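Local coordinates for protein NOVW (Streptomyces niveus, PDB 2C0Z) that catalyses the 3-epimerisation of a dTDP-4-keto-6-deoxy sugar, acting together with NovU in the biosynthesis of the antibiotic novobiocin, at residues A[96-100]-A[101-105]. Residues are numbered along the deposited sequence; the frame is centred on the assembly and turned at random.
Sequences DLRVG and SPTYG
Asp96 OD2 accepts three bonds, from Thr103 OG1 at 2.6 Å, Ser101 OG at 2.7 Å and Arg98 NH2 at 2.9 Å, at the heart of the loop joining antiparallel strands 89-96 and 107-113 of the cupin fold. Thr103 uses the anti lone pair of OD2, whereas Ser101 comes on the syn side, tilted from the carboxylate plane. Asp96 OD1 takes Arg98 NE at 2.8 Å and, from the opposite face, the backbone N of Arg98, making an Asx turn. Aspartate suits this buried place: its short side chain, CG anti to the backbone N (chi1 -165°), brings a carboxylate within reach of five donors. Arginine matches its two oxygens with NE and NH2, a side-on salt bridge that probably favours the charged form; NH2 also bonds Glu18 O.

A type II turn (Arg98 to Ser101) precedes a type I turn (Ser101 to Tyr104). Gly100, at positive phi, fits where a CB would jam against the preceding carbonyl. Serine's hydroxyl can donate and accept at once: Ser101 OG donates to Asp96 OD2 and accepts from Thr103 N, the latter bond making an ST turn. Gly105, whose positive phi favours glycine, closes the loop through N on Asp96 O. Towards helix 183-188, Tyr104 CE1 lies 3.9 Å from Val99 CG2, the side chains running alongside each other.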
loop_
_atom_site.group_PDB
_atom_site.type_symbol
_atom_site.label_atom_id
_atom_site.label_comp_id
_atom_site.label_asym_id
_atom_site.label_seq_id
_atom_site.Cartn_x
_atom_site.Cartn_y
_atom_site.Cartn_z
ATOM N N ASP A 96 -9.456 -22.080 -0.275
ATOM C CA ASP A 96 -10.905 -21.983 -0.256
ATOM C C ASP A 96 -11.470 -22.677 0.952
ATOM O O ASP A 96 -11.490 -23.897 0.989
ATOM C CB ASP A 96 -11.486 -22.576 -1.529
ATOM C CG ASP A 96 -12.923 -22.196 -1.760
ATOM O OD1 ASP A 96 -13.621 -21.756 -0.806
ATOM O OD2 ASP A 96 -13.426 -22.305 -2.900
ATOM N N LEU A 97 -11.958 -21.895 1.925
ATOM C CA LEU A 97 -12.482 -22.428 3.189
ATOM C C LEU A 97 -14.011 -22.482 3.189
ATOM O O LEU A 97 -14.619 -22.741 4.232
ATOM C CB LEU A 97 -11.968 -21.567 4.349
ATOM C CG LEU A 97 -10.448 -21.596 4.541
ATOM C CD1 LEU A 97 -10.081 -20.595 5.638
ATOM C CD2 LEU A 97 -9.954 -22.984 4.875
ATOM N N ARG A 98 -14.630 -22.226 2.036
ATOM C CA ARG A 98 -16.085 -22.071 1.948
ATOM C C ARG A 98 -16.736 -23.440 1.750
ATOM O O ARG A 98 -16.678 -24.027 0.672
ATOM C CB ARG A 98 -16.450 -21.156 0.813
ATOM C CG ARG A 98 -15.799 -19.776 0.924
ATOM C CD ARG A 98 -15.960 -18.943 -0.294
ATOM N NE ARG A 98 -15.284 -19.555 -1.437
ATOM C CZ ARG A 98 -15.185 -19.016 -2.659
ATOM N NH1 ARG A 98 -15.705 -17.828 -2.947
ATOM N NH2 ARG A 98 -14.532 -19.669 -3.601
ATOM N N VAL A 99 -17.345 -23.950 2.796
ATOM C CA VAL A 99 -17.991 -25.244 2.744
ATOM C C VAL A 99 -19.077 -25.238 1.676
ATOM O O VAL A 99 -19.958 -24.373 1.641
ATOM C CB VAL A 99 -18.547 -25.640 4.124
ATOM C CG1 VAL A 99 -19.288 -26.943 4.048
ATOM C CG2 VAL A 99 -17.438 -25.717 5.135
ATOM N N GLY A 100 -19.012 -26.226 0.795
ATOM C CA GLY A 100 -19.935 -26.307 -0.316
ATOM C C GLY A 100 -19.385 -25.811 -1.625
ATOM O O GLY A 100 -19.960 -26.081 -2.705
ATOM N N SER A 101 -18.267 -25.078 -1.572
ATOM C CA SER A 101 -17.670 -24.563 -2.783
ATOM C C SER A 101 -17.090 -25.726 -3.589
ATOM O O SER A 101 -16.504 -26.651 -3.016
ATOM C CB SER A 101 -16.509 -23.630 -2.432
ATOM O OG SER A 101 -15.780 -23.343 -3.615
ATOM N N PRO A 102 -17.168 -25.660 -4.917
ATOM C CA PRO A 102 -16.502 -26.675 -5.726
ATOM C C PRO A 102 -15.023 -26.838 -5.402
ATOM O O PRO A 102 -14.455 -27.922 -5.586
ATOM C CB PRO A 102 -16.679 -26.168 -7.161
ATOM C CG PRO A 102 -17.855 -25.293 -7.126
ATOM C CD PRO A 102 -17.890 -24.671 -5.742
ATOM N N THR A 103 -14.384 -25.755 -4.956
ATOM C CA THR A 103 -12.965 -25.809 -4.661
ATOM C C THR A 103 -12.695 -25.740 -3.155
ATOM O O THR A 103 -11.593 -25.405 -2.748
ATOM C CB THR A 103 -12.199 -24.667 -5.407
ATOM O OG1 THR A 103 -12.825 -23.390 -5.203
ATOM C CG2 THR A 103 -12.246 -24.915 -6.900
ATOM N N TYR A 104 -13.666 -26.113 -2.326
ATOM C CA TYR A 104 -13.437 -26.232 -0.900
ATOM C C TYR A 104 -12.218 -27.142 -0.652
ATOM O O TYR A 104 -12.079 -28.220 -1.224
ATOM C CB TYR A 104 -14.677 -26.791 -0.161
ATOM C CG TYR A 104 -14.356 -27.140 1.282
ATOM C CD1 TYR A 104 -14.304 -26.169 2.239
ATOM C CD2 TYR A 104 -14.047 -28.440 1.672
ATOM C CE1 TYR A 104 -13.963 -26.460 3.541
ATOM C CE2 TYR A 104 -13.700 -28.735 2.961
ATOM C CZ TYR A 104 -13.675 -27.763 3.907
ATOM O OH TYR A 104 -13.317 -28.072 5.215
ATOM N N GLY A 105 -11.333 -26.684 0.219
ATOM C CA GLY A 105 -10.138 -27.423 0.600
ATOM C C GLY A 105 -9.029 -27.469 -0.428
ATOM O O GLY A 105 -8.069 -28.258 -0.289
#